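Local atomic coordinates of uncharacterized protein (Methanosarcina mazei, PDB entry 3R6A), a protein that is of unknown function but belongs to the glyoxalase/bleomycin resistance protein/dioxygenase superfamily, whose members are built from βαβββ modules. Residues R101-R106 with I113-H118; L6-R11 with A69-D74; N86-I91 with V105-G110; L12-L17 with L53-E58. All coordinates share one frame; numbering follows the deposited sequence.

Contact 1 of 4, residues R101-R106 with I113-H118; sequences RNMTVR and IEYVEH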
loop_
_atom_site.group_PDB
_atom_site.type_symbol
_atom_site.label_atom_id
_atom_site.label_comp_id
_atom_site.label_asym_id
_atom_site.label_seq_id
_atom_site.Cartn_x
_atom_site.Cartn_y
_atom_site.Cartn_z
ATOM N N ARG B 101 -10.468 5.578 -16.032
ATOM C CA ARG B 101 -9.941 4.406 -16.733
ATOM C C ARG B 101 -8.915 3.708 -15.856
ATOM O O ARG B 101 -8.175 4.363 -15.131
ATOM C CB ARG B 101 -9.250 4.818 -18.035
ATOM C CG ARG B 101 -10.138 5.475 -19.066
ATOM C CD ARG B 101 -9.274 6.165 -20.114
ATOM N NE ARG B 101 -8.424 5.226 -20.843
ATOM C CZ ARG B 101 -7.215 5.523 -21.312
ATOM N NH1 ARG B 101 -6.706 6.732 -21.123
ATOM N NH2 ARG B 101 -6.518 4.616 -21.979
ATOM N N ASN B 102 -8.866 2.382 -15.920
ATOM C CA ASN B 102 -7.887 1.641 -15.127
ATOM C C ASN B 102 -7.254 0.553 -15.977
ATOM O O ASN B 102 -7.724 0.246 -17.071
ATOM C CB ASN B 102 -8.517 0.929 -13.923
ATOM C CG ASN B 102 -9.458 1.803 -13.121
ATOM O OD1 ASN B 102 -9.248 3.002 -12.970
ATOM N ND2 ASN B 102 -10.499 1.180 -12.570
HETATM N N MSE B 103 -6.176 -0.016 -15.448
HETATM C CA MSE B 103 -5.481 -1.136 -16.072
HETATM C C MSE B 103 -4.690 -1.805 -14.962
HETATM O O MSE B 103 -4.305 -1.160 -13.983
HETATM C CB MSE B 103 -4.545 -0.690 -17.200
HETATM C CG MSE B 103 -3.361 0.151 -16.774
HETATM SE SE MSE B 103 -2.206 0.516 -18.296
HETATM C CE MSE B 103 -0.825 1.513 -17.373
ATOM N N THR B 104 -4.482 -3.106 -15.093
ATOM C CA THR B 104 -3.722 -3.850 -14.098
ATOM C C THR B 104 -2.479 -4.337 -14.813
ATOM O O THR B 104 -2.550 -4.822 -15.940
ATOM C CB THR B 104 -4.542 -5.017 -13.532
ATOM O OG1 THR B 104 -5.689 -4.490 -12.850
ATOM C CG2 THR B 104 -3.709 -5.823 -12.536
ATOM N N VAL B 105 -1.340 -4.199 -14.154
ATOM C CA VAL B 105 -0.071 -4.541 -14.771
ATOM C C VAL B 105 0.810 -5.440 -13.928
ATOM O O VAL B 105 0.874 -5.288 -12.715
ATOM C CB VAL B 105 0.724 -3.246 -15.057
ATOM C CG1 VAL B 105 2.075 -3.569 -15.683
ATOM C CG2 VAL B 105 -0.090 -2.325 -15.953
ATOM N N ARG B 106 1.490 -6.378 -14.582
ATOM C CA ARG B 106 2.425 -7.242 -13.879
ATOM C C ARG B 106 3.815 -6.737 -14.237
ATOM O O ARG B 106 4.256 -6.860 -15.382
ATOM C CB ARG B 106 2.291 -8.712 -14.307
ATOM C CG ARG B 106 3.276 -9.639 -13.577
ATOM C CD ARG B 106 3.158 -11.087 -14.053
ATOM N NE ARG B 106 3.980 -12.009 -13.262
ATOM C CZ ARG B 106 5.295 -12.165 -13.394
ATOM N NH1 ARG B 106 5.974 -11.466 -14.293
ATOM N NH2 ARG B 106 5.937 -13.025 -12.616
ATOM N N ILE B 113 0.299 -4.295 -10.088
ATOM C CA ILE B 113 -0.142 -2.959 -9.720
ATOM C C ILE B 113 -1.328 -2.484 -10.545
ATOM O O ILE B 113 -1.393 -2.721 -11.756
ATOM C CB ILE B 113 1.004 -1.943 -9.919
ATOM C CG1 ILE B 113 2.215 -2.341 -9.067
ATOM C CG2 ILE B 113 0.510 -0.525 -9.600
ATOM C CD1 ILE B 113 1.996 -2.248 -7.566
ATOM N N GLU B 114 -2.270 -1.819 -9.887
ATOM C CA GLU B 114 -3.422 -1.273 -10.588
ATOM C C GLU B 114 -3.129 0.201 -10.851
ATOM O O GLU B 114 -2.831 0.953 -9.921
ATOM C CB GLU B 114 -4.695 -1.392 -9.748
ATOM C CG GLU B 114 -5.878 -0.678 -10.375
ATOM C CD GLU B 114 -7.089 -0.646 -9.469
ATOM O OE1 GLU B 114 -6.908 -0.457 -8.246
ATOM O OE2 GLU B 114 -8.219 -0.798 -9.985
ATOM N N TYR B 115 -3.178 0.599 -12.117
ATOM C CA TYR B 115 -2.948 1.992 -12.495
ATOM C C TYR B 115 -4.312 2.612 -12.777
ATOM O O TYR B 115 -5.103 2.075 -13.556
ATOM C CB TYR B 115 -2.071 2.071 -13.747
ATOM C CG TYR B 115 -0.621 1.740 -13.486
ATOM C CD1 TYR B 115 0.336 2.749 -13.381
ATOM C CD2 TYR B 115 -0.202 0.416 -13.343
ATOM C CE1 TYR B 115 1.673 2.451 -13.147
ATOM C CE2 TYR B 115 1.135 0.108 -13.105
ATOM C CZ TYR B 115 2.068 1.132 -13.013
ATOM O OH TYR B 115 3.400 0.839 -12.825
ATOM N N VAL B 116 -4.588 3.747 -12.146
ATOM C CA VAL B 116 -5.876 4.399 -12.325
ATOM C C VAL B 116 -5.734 5.844 -12.770
ATOM O O VAL B 116 -4.837 6.556 -12.325
ATOM C CB VAL B 116 -6.681 4.372 -11.011
ATOM C CG1 VAL B 116 -8.040 5.027 -11.214
ATOM C CG2 VAL B 116 -6.838 2.938 -10.531
ATOM N N GLU B 117 -6.633 6.266 -13.651
ATOM C CA GLU B 117 -6.655 7.631 -14.151
ATOM C C GLU B 117 -8.061 8.144 -13.867
ATOM O O GLU B 117 -9.039 7.548 -14.307
ATOM C CB GLU B 117 -6.390 7.648 -15.657
ATOM C CG GLU B 117 -6.293 9.039 -16.261
ATOM C CD GLU B 117 -6.179 9.004 -17.774
ATOM O OE1 GLU B 117 -5.195 8.432 -18.290
ATOM O OE2 GLU B 117 -7.080 9.545 -18.450
ATOM N N HIS B 118 -8.162 9.231 -13.113
ATOM C CA HIS B 118 -9.460 9.802 -12.782
ATOM C C HIS B 118 -9.883 10.840 -13.816
ATOM O O HIS B 118 -9.069 11.644 -14.274
ATOM C CB HIS B 118 -9.411 10.443 -11.390
ATOM C CG HIS B 118 -9.433 9.456 -10.264
ATOM N ND1 HIS B 118 -9.085 9.794 -8.975
ATOM C CD2 HIS B 118 -9.793 8.151 -10.228
ATOM C CE1 HIS B 118 -9.229 8.740 -8.191
ATOM N NE2 HIS B 118 -9.658 7.731 -8.926
#
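R101, M103 and V105 pair with E117, Y115 and I113 through six backbone hydrogen bonds. Each of these antiparallel pairs is hydrogen-bonded from both sides, for example Y115 N to M103 O at 2.8 Å and R101 N to E117 O at 3.0 Å. The N102–V116 and T104–E114 pairs between them are non-hydrogen-bonded; their CA atoms approach to 4.4 Å in each case. N102 CA also makes a CA-H...O contact with Y115 O, 3.2 Å long.

Apolar contact centres on the Y115 side chain. M103, a selenomethionine, reaches Y115 CB with CG (3.8 Å) and brings CE equally near CB and CG of the tyrosine; its CG sits between backbone N and carbonyl carbon (chi1 66°). V105 CG2 meets Y115 CD2 at 3.8 Å.

The one charged pair is long: R101 NH1 and E117 OE1 form a salt bridge of 3.6 Å, with guanidinium and carboxylate planes 87° apart. Both groups have other partners, D77 for R101 NH2 and L76 N for E117 OE1.

This hairpin of strands 100-106 and 112-118 lies between strands 89-97 and 69-73. Helix 76-84 packs on the face carrying M103 and Y115, through L83 and L76.

Contact 2 of 4, residues L6-R11 with A69-D74; sequences LQILSR and ATFLVD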
loop_
_atom_site.group_PDB
_atom_site.type_symbol
_atom_site.label_atom_id
_atom_site.label_comp_id
_atom_site.label_asym_id
_atom_site.label_seq_id
_atom_site.Cartn_x
_atom_site.Cartn_y
_atom_site.Cartn_z
ATOM N N LEU B 6 0.414 10.539 -9.191
ATOM C CA LEU B 6 -0.242 11.523 -8.336
ATOM C C LEU B 6 -0.338 11.029 -6.894
ATOM O O LEU B 6 -0.140 11.793 -5.951
ATOM C CB LEU B 6 -1.638 11.836 -8.879
ATOM C CG LEU B 6 -1.670 12.477 -10.271
ATOM C CD1 LEU B 6 -3.115 12.651 -10.715
ATOM C CD2 LEU B 6 -0.956 13.821 -10.241
ATOM N N GLN B 7 -0.645 9.748 -6.731
ATOM C CA GLN B 7 -0.755 9.148 -5.404
ATOM C C GLN B 7 -0.488 7.662 -5.489
ATOM O O GLN B 7 -0.774 7.032 -6.507
ATOM C CB GLN B 7 -2.164 9.293 -4.824
ATOM C CG GLN B 7 -2.590 10.661 -4.363
ATOM C CD GLN B 7 -3.892 10.587 -3.584
ATOM O OE1 GLN B 7 -4.887 10.038 -4.066
ATOM N NE2 GLN B 7 -3.889 11.128 -2.370
ATOM N N ILE B 8 0.054 7.111 -4.410
ATOM C CA ILE B 8 0.290 5.678 -4.324
ATOM C C ILE B 8 -0.650 5.256 -3.206
ATOM O O ILE B 8 -0.498 5.682 -2.059
ATOM C CB ILE B 8 1.745 5.356 -3.950
ATOM C CG1 ILE B 8 2.669 5.831 -5.076
ATOM C CG2 ILE B 8 1.902 3.853 -3.716
ATOM C CD1 ILE B 8 4.151 5.543 -4.843
ATOM N N LEU B 9 -1.639 4.442 -3.550
ATOM C CA LEU B 9 -2.632 4.008 -2.579
ATOM C C LEU B 9 -2.399 2.599 -2.067
ATOM O O LEU B 9 -2.244 1.657 -2.852
ATOM C CB LEU B 9 -4.026 4.112 -3.208
ATOM C CG LEU B 9 -4.344 5.491 -3.791
ATOM C CD1 LEU B 9 -5.657 5.439 -4.559
ATOM C CD2 LEU B 9 -4.419 6.518 -2.665
ATOM N N SER B 10 -2.369 2.464 -0.743
ATOM C CA SER B 10 -2.174 1.166 -0.098
ATOM C C SER B 10 -3.542 0.514 0.055
ATOM O O SER B 10 -4.516 1.173 0.413
ATOM C CB SER B 10 -1.522 1.350 1.269
ATOM O OG SER B 10 -0.276 2.010 1.127
ATOM N N ARG B 11 -3.599 -0.789 -0.191
ATOM C CA ARG B 11 -4.850 -1.529 -0.149
ATOM C C ARG B 11 -5.056 -2.394 1.084
ATOM O O ARG B 11 -4.173 -3.154 1.472
ATOM C CB ARG B 11 -4.942 -2.414 -1.393
ATOM C CG ARG B 11 -4.878 -1.648 -2.710
ATOM C CD ARG B 11 -4.365 -2.542 -3.837
ATOM N NE ARG B 11 -5.287 -3.624 -4.198
ATOM C CZ ARG B 11 -6.271 -3.507 -5.086
ATOM N NH1 ARG B 11 -6.477 -2.354 -5.710
ATOM N NH2 ARG B 11 -7.038 -4.555 -5.376
ATOM N N ALA B 69 -0.699 -2.804 -4.910
ATOM C CA ALA B 69 -1.038 -1.413 -4.630
ATOM C C ALA B 69 -1.685 -0.763 -5.838
ATOM O O ALA B 69 -1.725 -1.343 -6.920
ATOM C CB ALA B 69 0.217 -0.643 -4.243
ATOM N N THR B 70 -2.192 0.447 -5.639
ATOM C CA THR B 70 -2.847 1.194 -6.704
ATOM C C THR B 70 -2.126 2.521 -6.910
ATOM O O THR B 70 -1.871 3.259 -5.956
ATOM C CB THR B 70 -4.323 1.444 -6.343
ATOM O OG1 THR B 70 -5.014 0.188 -6.326
ATOM C CG2 THR B 70 -4.987 2.383 -7.340
ATOM N N PHE B 71 -1.775 2.801 -8.161
ATOM C CA PHE B 71 -1.092 4.039 -8.505
ATOM C C PHE B 71 -2.062 4.943 -9.240
ATOM O O PHE B 71 -2.538 4.590 -10.317
ATOM C CB PHE B 71 0.096 3.791 -9.444
ATOM C CG PHE B 71 1.259 3.062 -8.824
ATOM C CD1 PHE B 71 1.225 2.619 -7.505
ATOM C CD2 PHE B 71 2.401 2.812 -9.585
ATOM C CE1 PHE B 71 2.310 1.935 -6.958
ATOM C CE2 PHE B 71 3.488 2.129 -9.047
ATOM C CZ PHE B 71 3.440 1.691 -7.729
ATOM N N LEU B 72 -2.368 6.098 -8.656
ATOM C CA LEU B 72 -3.235 7.072 -9.312
ATOM C C LEU B 72 -2.269 7.877 -10.181
ATOM O O LEU B 72 -1.284 8.425 -9.677
ATOM C CB LEU B 72 -3.911 7.973 -8.271
ATOM C CG LEU B 72 -4.797 9.122 -8.755
ATOM C CD1 LEU B 72 -5.914 8.606 -9.660
ATOM C CD2 LEU B 72 -5.382 9.826 -7.539
ATOM N N VAL B 73 -2.533 7.931 -11.483
ATOM C CA VAL B 73 -1.649 8.630 -12.407
ATOM C C VAL B 73 -2.357 9.670 -13.264
ATOM O O VAL B 73 -3.581 9.672 -13.376
ATOM C CB VAL B 73 -0.931 7.621 -13.347
ATOM C CG1 VAL B 73 -0.201 6.576 -12.520
ATOM C CG2 VAL B 73 -1.945 6.937 -14.258
ATOM N N ASP B 74 -1.571 10.548 -13.880
ATOM C CA ASP B 74 -2.125 11.593 -14.729
ATOM C C ASP B 74 -2.551 11.041 -16.089
ATOM O O ASP B 74 -3.576 11.447 -16.638
ATOM C CB ASP B 74 -1.092 12.710 -14.914
ATOM C CG ASP B 74 0.103 12.273 -15.741
ATOM O OD1 ASP B 74 0.500 11.092 -15.649
ATOM O OD2 ASP B 74 0.657 13.118 -16.477
#
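A classic beta bulge opens this antiparallel pairing: L6 and Q7 both face L72. The carbonyl O of L72 accepts twice, from L6 N at 2.8 Å and from Q7 N at 3.3 Å. Both donors are tilted out of the carbonyl plane, by 19° and 22° respectively. L72 N returns a bond to Q7 O, and beyond the bulge the pairing is regular, with L9 N to T70 O at 2.7 Å and T70 N to L9 O completing a hydrogen-bonded pair.

Strands 5-14 and 69-73 are neighbours in the middle of the mixed sheet. Each is the first strand of a run whose order across the sheet is first, fourth, third, second, as in paired βαβββ modules of the glyoxalase superfamily, and this contact is where the two runs meet.

The side chains divide between two faces. On one, I8 and F71 run alongside each other, and I8 CG2, anti to its backbone N, touches F71 CE1 at 3.8 Å; the F71 ring is also edge-to-face with Y115. On the other, Q7 and L72 lie side by side, pointing the same way, with Q7 OE1 3.5 Å from L72 CD2. R11 CD lies 3.6 Å from A69 CA; beyond it the chain bends at chi3 (67°), which turns NE. At the edge of the R11 guanidinium, in plane, NH1 lies 3.0 Å from T70 OG1. E114 OE1 joins these two groups, as salt-bridge partner of R11 NH1 and hydrogen-bond partner of T70 OG1, while R11 NH2 bonds to F64 O. Across the dimer, S10 OG is hydrogen-bonded to S10 OG of the second subunit.

Contact 3 of 4, residues N86-I91 with V105-G110; sequences NGAEII and VRHSDG. With ACT (acetate ion), chain C.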
loop_
_atom_site.group_PDB
_atom_site.type_symbol
_atom_site.label_atom_id
_atom_site.label_comp_id
_atom_site.label_asym_id
_atom_site.label_seq_id
_atom_site.Cartn_x
_atom_site.Cartn_y
_atom_site.Cartn_z
ATOM N N ASN B 86 9.508 -1.668 -20.803
ATOM C CA ASN B 86 10.377 -1.990 -19.683
ATOM C C ASN B 86 10.087 -3.317 -18.986
ATOM O O ASN B 86 10.165 -3.417 -17.761
ATOM C CB ASN B 86 10.365 -0.832 -18.684
ATOM C CG ASN B 86 11.192 0.351 -19.161
ATOM O OD1 ASN B 86 12.420 0.346 -19.055
ATOM N ND2 ASN B 86 10.528 1.361 -19.707
ATOM N N GLY B 87 9.748 -4.329 -19.780
ATOM C CA GLY B 87 9.497 -5.661 -19.252
ATOM C C GLY B 87 8.210 -5.936 -18.496
ATOM O O GLY B 87 8.076 -6.993 -17.878
ATOM N N ALA B 88 7.262 -5.008 -18.535
ATOM C CA ALA B 88 5.996 -5.206 -17.835
ATOM C C ALA B 88 4.919 -5.742 -18.774
ATOM O O ALA B 88 4.956 -5.497 -19.984
ATOM C CB ALA B 88 5.537 -3.896 -17.210
ATOM N N GLU B 89 3.965 -6.476 -18.209
ATOM C CA GLU B 89 2.865 -7.046 -18.978
ATOM C C GLU B 89 1.548 -6.394 -18.569
ATOM O O GLU B 89 1.217 -6.358 -17.383
ATOM C CB GLU B 89 2.767 -8.552 -18.721
ATOM C CG GLU B 89 4.016 -9.342 -19.084
ATOM C CD GLU B 89 4.083 -9.691 -20.557
ATOM O OE1 GLU B 89 3.982 -8.775 -21.400
ATOM O OE2 GLU B 89 4.237 -10.889 -20.871
ATOM N N ILE B 90 0.804 -5.872 -19.539
ATOM C CA ILE B 90 -0.489 -5.266 -19.233
ATOM C C ILE B 90 -1.466 -6.432 -19.232
ATOM O O ILE B 90 -1.757 -6.995 -20.290
ATOM C CB ILE B 90 -0.912 -4.254 -20.312
ATOM C CG1 ILE B 90 0.221 -3.259 -20.570
ATOM C CG2 ILE B 90 -2.180 -3.532 -19.875
ATOM C CD1 ILE B 90 0.639 -2.460 -19.354
ATOM N N ILE B 91 -1.972 -6.802 -18.057
ATOM C CA ILE B 91 -2.880 -7.939 -17.962
ATOM C C ILE B 91 -4.380 -7.641 -17.948
ATOM O O ILE B 91 -5.192 -8.554 -18.114
ATOM C CB ILE B 91 -2.518 -8.824 -16.744
ATOM C CG1 ILE B 91 -2.636 -8.022 -15.453
ATOM C CG2 ILE B 91 -1.085 -9.351 -16.892
ATOM C CD1 ILE B 91 -2.237 -8.805 -14.219
ATOM N N VAL B 105 -1.340 -4.199 -14.154
ATOM C CA VAL B 105 -0.071 -4.541 -14.771
ATOM C C VAL B 105 0.810 -5.440 -13.928
ATOM O O VAL B 105 0.874 -5.288 -12.715
ATOM C CB VAL B 105 0.724 -3.246 -15.057
ATOM C CG1 VAL B 105 2.075 -3.569 -15.683
ATOM C CG2 VAL B 105 -0.090 -2.325 -15.953
ATOM N N ARG B 106 1.490 -6.378 -14.582
ATOM C CA ARG B 106 2.425 -7.242 -13.879
ATOM C C ARG B 106 3.815 -6.737 -14.237
ATOM O O ARG B 106 4.256 -6.860 -15.382
ATOM C CB ARG B 106 2.291 -8.712 -14.307
ATOM C CG ARG B 106 3.276 -9.639 -13.577
ATOM C CD ARG B 106 3.158 -11.087 -14.053
ATOM N NE ARG B 106 3.980 -12.009 -13.262
ATOM C CZ ARG B 106 5.295 -12.165 -13.394
ATOM N NH1 ARG B 106 5.974 -11.466 -14.293
ATOM N NH2 ARG B 106 5.937 -13.025 -12.616
ATOM N N HIS B 107 4.496 -6.149 -13.262
ATOM C CA HIS B 107 5.845 -5.649 -13.475
ATOM C C HIS B 107 6.775 -6.847 -13.665
ATOM O O HIS B 107 6.468 -7.950 -13.223
ATOM C CB HIS B 107 6.305 -4.839 -12.263
ATOM C CG HIS B 107 5.595 -3.531 -12.099
ATOM N ND1 HIS B 107 5.753 -2.736 -10.984
ATOM C CD2 HIS B 107 4.745 -2.864 -12.918
ATOM C CE1 HIS B 107 5.033 -1.636 -11.123
ATOM N NE2 HIS B 107 4.411 -1.689 -12.288
ATOM N N SER B 108 7.910 -6.614 -14.313
ATOM C CA SER B 108 8.889 -7.669 -14.549
ATOM C C SER B 108 9.262 -8.392 -13.255
ATOM O O SER B 108 9.459 -9.610 -13.249
ATOM C CB SER B 108 10.152 -7.078 -15.185
ATOM O OG SER B 108 11.116 -8.087 -15.426
ATOM N N ASP B 109 9.357 -7.649 -12.154
ATOM C CA ASP B 109 9.723 -8.262 -10.885
ATOM C C ASP B 109 8.610 -9.090 -10.266
ATOM O O ASP B 109 8.785 -9.665 -9.196
ATOM C CB ASP B 109 10.196 -7.211 -9.873
ATOM C CG ASP B 109 9.118 -6.205 -9.524
ATOM O OD1 ASP B 109 7.945 -6.606 -9.377
ATOM O OD2 ASP B 109 9.454 -5.012 -9.375
ATOM N N GLY B 110 7.461 -9.146 -10.933
ATOM C CA GLY B 110 6.365 -9.945 -10.415
ATOM C C GLY B 110 5.265 -9.188 -9.700
ATOM O O GLY B 110 4.181 -9.732 -9.474
HETATM C C ACT C . 11.187 -4.552 -12.115
HETATM O O ACT C . 10.046 -4.770 -12.518
HETATM O OXT ACT C . 11.387 -4.349 -10.917
HETATM C CH3 ACT C . 12.341 -4.527 -13.086
HETATM O O HOH W 1 8.521 -4.097 -15.247
#
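V105, R106 and E89 have the most area buried between 86-91 and 105-110. R106 and E89 form a hydrogen-bonded antiparallel pair: E89 N donates to R106 O at 2.9 Å and R106 N to E89 O at 2.8 Å. The first N-H points almost straight at its acceptor (174°), although the donor lies 24° out of the carbonyl plane.

V105 uses its two methyls on different partners. CG1, anti to the backbone N, meets A88 CB at 3.8 Å and also lies close to E89 O, whereas CG2 presses on I90 CD1 at 3.5 Å, tighter than usual carbon contact. L83 of helix 76-84 packs against both A88 and V105. The R106 side chain runs outward, and G110 CA lies over the centre of one guanidinium face.

Past the end of strand 100-106 the chain turns at H107-G110, a type I turn closed by G110 N to H107 O. One water accepts from S108 N and donates to N86 O and to the acetate ion, bridging the two segments. D109 N gives the acetate O a hydrogen bond of 3.0 Å. D109 OD2 stands 2.6 Å from acetate OXT, so close for two oxygens that one of the acid groups probably carries a proton, and bonds to Y24 OH of the second subunit. The turn thus offers one backbone N-H, that of D109, to the anion directly, while S108 N reaches it through the water; the acetate itself is probably taken from the crystallisation liquor.

Contact 4 of 4, residues L12-L17 with L53-E58; sequences LYVADL and LIAGSE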
loop_
_atom_site.group_PDB
_atom_site.type_symbol
_atom_site.label_atom_id
_atom_site.label_comp_id
_atom_site.label_asym_id
_atom_site.label_seq_id
_atom_site.Cartn_x
_atom_site.Cartn_y
_atom_site.Cartn_z
ATOM N N LEU B 12 -6.231 -2.266 1.692
ATOM C CA LEU B 12 -6.594 -3.068 2.850
ATOM C C LEU B 12 -7.899 -3.766 2.474
ATOM O O LEU B 12 -8.747 -3.191 1.783
ATOM C CB LEU B 12 -6.793 -2.199 4.099
ATOM C CG LEU B 12 -5.563 -1.463 4.637
ATOM C CD1 LEU B 12 -5.906 -0.805 5.968
ATOM C CD2 LEU B 12 -4.405 -2.436 4.819
ATOM N N TYR B 13 -8.045 -5.005 2.928
ATOM C CA TYR B 13 -9.212 -5.821 2.624
ATOM C C TYR B 13 -9.966 -6.157 3.896
ATOM O O TYR B 13 -9.403 -6.729 4.828
ATOM C CB TYR B 13 -8.746 -7.096 1.929
ATOM C CG TYR B 13 -7.767 -6.807 0.823
ATOM C CD1 TYR B 13 -8.203 -6.573 -0.480
ATOM C CD2 TYR B 13 -6.399 -6.705 1.089
ATOM C CE1 TYR B 13 -7.302 -6.243 -1.491
ATOM C CE2 TYR B 13 -5.494 -6.374 0.088
ATOM C CZ TYR B 13 -5.952 -6.145 -1.199
ATOM O OH TYR B 13 -5.059 -5.815 -2.189
ATOM N N VAL B 14 -11.247 -5.804 3.919
ATOM C CA VAL B 14 -12.081 -6.033 5.088
ATOM C C VAL B 14 -13.429 -6.639 4.709
ATOM O O VAL B 14 -13.836 -6.602 3.549
ATOM C CB VAL B 14 -12.313 -4.708 5.849
ATOM C CG1 VAL B 14 -10.970 -4.120 6.282
ATOM C CG2 VAL B 14 -13.071 -3.720 4.965
ATOM N N ALA B 15 -14.120 -7.189 5.701
ATOM C CA ALA B 15 -15.417 -7.809 5.471
ATOM C C ALA B 15 -16.510 -6.765 5.267
ATOM O O ALA B 15 -17.370 -6.916 4.398
ATOM C CB ALA B 15 -15.771 -8.712 6.646
ATOM N N ASP B 16 -16.473 -5.702 6.064
ATOM C CA ASP B 16 -17.483 -4.652 5.964
ATOM C C ASP B 16 -16.887 -3.270 6.176
ATOM O O ASP B 16 -16.123 -3.055 7.115
ATOM C CB ASP B 16 -18.587 -4.900 6.994
ATOM C CG ASP B 16 -19.291 -6.228 6.782
ATOM O OD1 ASP B 16 -19.994 -6.374 5.758
ATOM O OD2 ASP B 16 -19.135 -7.129 7.634
ATOM N N LEU B 17 -17.252 -2.330 5.308
ATOM C CA LEU B 17 -16.735 -0.970 5.399
ATOM C C LEU B 17 -17.110 -0.186 6.651
ATOM O O LEU B 17 -16.250 0.444 7.264
ATOM C CB LEU B 17 -17.162 -0.145 4.181
ATOM C CG LEU B 17 -16.443 -0.376 2.853
ATOM C CD1 LEU B 17 -16.988 0.587 1.806
ATOM C CD2 LEU B 17 -14.946 -0.168 3.037
ATOM N N LEU B 53 -9.834 1.081 1.014
ATOM C CA LEU B 53 -10.483 0.006 1.752
ATOM C C LEU B 53 -11.403 -0.743 0.795
ATOM O O LEU B 53 -12.325 -0.158 0.220
ATOM C CB LEU B 53 -11.304 0.567 2.917
ATOM C CG LEU B 53 -10.554 1.128 4.120
ATOM C CD1 LEU B 53 -11.557 1.748 5.095
ATOM C CD2 LEU B 53 -9.763 0.014 4.807
ATOM N N ILE B 54 -11.136 -2.035 0.620
ATOM C CA ILE B 54 -11.926 -2.885 -0.265
ATOM C C ILE B 54 -12.671 -3.875 0.628
ATOM O O ILE B 54 -12.044 -4.658 1.340
ATOM C CB ILE B 54 -10.999 -3.640 -1.236
ATOM C CG1 ILE B 54 -10.134 -2.626 -1.993
ATOM C CG2 ILE B 54 -11.821 -4.485 -2.203
ATOM C CD1 ILE B 54 -9.064 -3.249 -2.852
ATOM N N ALA B 55 -14.003 -3.829 0.594
ATOM C CA ALA B 55 -14.816 -4.696 1.440
ATOM C C ALA B 55 -15.661 -5.701 0.673
ATOM O O ALA B 55 -16.181 -5.408 -0.400
ATOM C CB ALA B 55 -15.717 -3.844 2.335
ATOM N N GLY B 56 -15.796 -6.891 1.249
ATOM C CA GLY B 56 -16.581 -7.942 0.627
ATOM C C GLY B 56 -16.288 -9.277 1.286
ATOM O O GLY B 56 -15.458 -9.358 2.192
ATOM N N SER B 57 -16.967 -10.326 0.836
ATOM C CA SER B 57 -16.757 -11.657 1.399
ATOM C C SER B 57 -15.340 -12.115 1.089
ATOM O O SER B 57 -14.723 -11.636 0.138
ATOM C CB SER B 57 -17.747 -12.651 0.794
ATOM O OG SER B 57 -17.534 -12.777 -0.603
ATOM N N GLU B 58 -14.827 -13.050 1.882
ATOM C CA GLU B 58 -13.478 -13.550 1.658
ATOM C C GLU B 58 -13.316 -14.060 0.232
ATOM O O GLU B 58 -12.232 -13.982 -0.341
ATOM C CB GLU B 58 -13.145 -14.662 2.658
ATOM C CG GLU B 58 -12.901 -14.156 4.076
ATOM C CD GLU B 58 -11.666 -13.270 4.183
ATOM O OE1 GLU B 58 -11.578 -12.264 3.445
ATOM O OE2 GLU B 58 -10.780 -13.578 5.013
#
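Y13 and I54, paired on one face, lie side by side, with CG of Y13 and CG1 of I54 both anti to the carbonyl carbon (chi1 of -47° and -55°). The I54 chain then extends (chi2 173°), and its CD1 lies 3.7 Å from Y13 CE1. V14 instead has CG2 between backbone N and carbonyl carbon, which sets that methyl 3.7 Å from A55 CB.

Backbone bonds alternate along the pair as parallel strands require. I54 N donates to L12 O at 2.9 Å, V14 N donates to I54 O, and G56 N donates to V14 O at 3.0 Å. V14 O is also approached by A55 CA at 3.0 Å in a CA-H...O contact, so one carbonyl oxygen meets two successive residues.

Strands 5-14 and 51-55 run parallel, whereas their other neighbours, 69-73 and 44-48 respectively, are antiparallel to them. In the glyoxalase superfamily such a pairing joins the first and fourth strands of a βαβββ module, and the strand order fits that scheme.

The face carrying L12, L53, V14 and A55 is joined by L17, the first residue of helix 17-27. Its CG touches A55 CB at 3.6 Å and its CD2 reaches L53 CB at 3.7 Å. L53 CD2 in turn packs on L12 CB, and L53 also meets L21 and Y24 of the same helix. On the opposite face Y13 and I54 both touch L61, and the Y13 OH is hydrogen-bonded to R11 NE. S57 OG caps helix 58-61 through A60 N.

Overall arrangement
All four contacts lie in one mixed sheet. Contacts 1 and 3 share V105 and R106 on strand 100-106, while contacts 2 and 4 share strand 5-14. Contacts 1 and 2 join directly, E114 O lying 2.8 Å from F71 N. Y115 OH reaches H107 NE2 at 2.8 Å, linking contact 1 to contact 3. Contacts 2 and 4 touch where R11 NH2 approaches I54 CD1 at 3.5 Å. Contacts 3 and 4 are the most separated, their centres about 26 Å apart. Every contact also touches the second subunit; the acetate sits only at contact 3, where D109 meets V14 of that subunit.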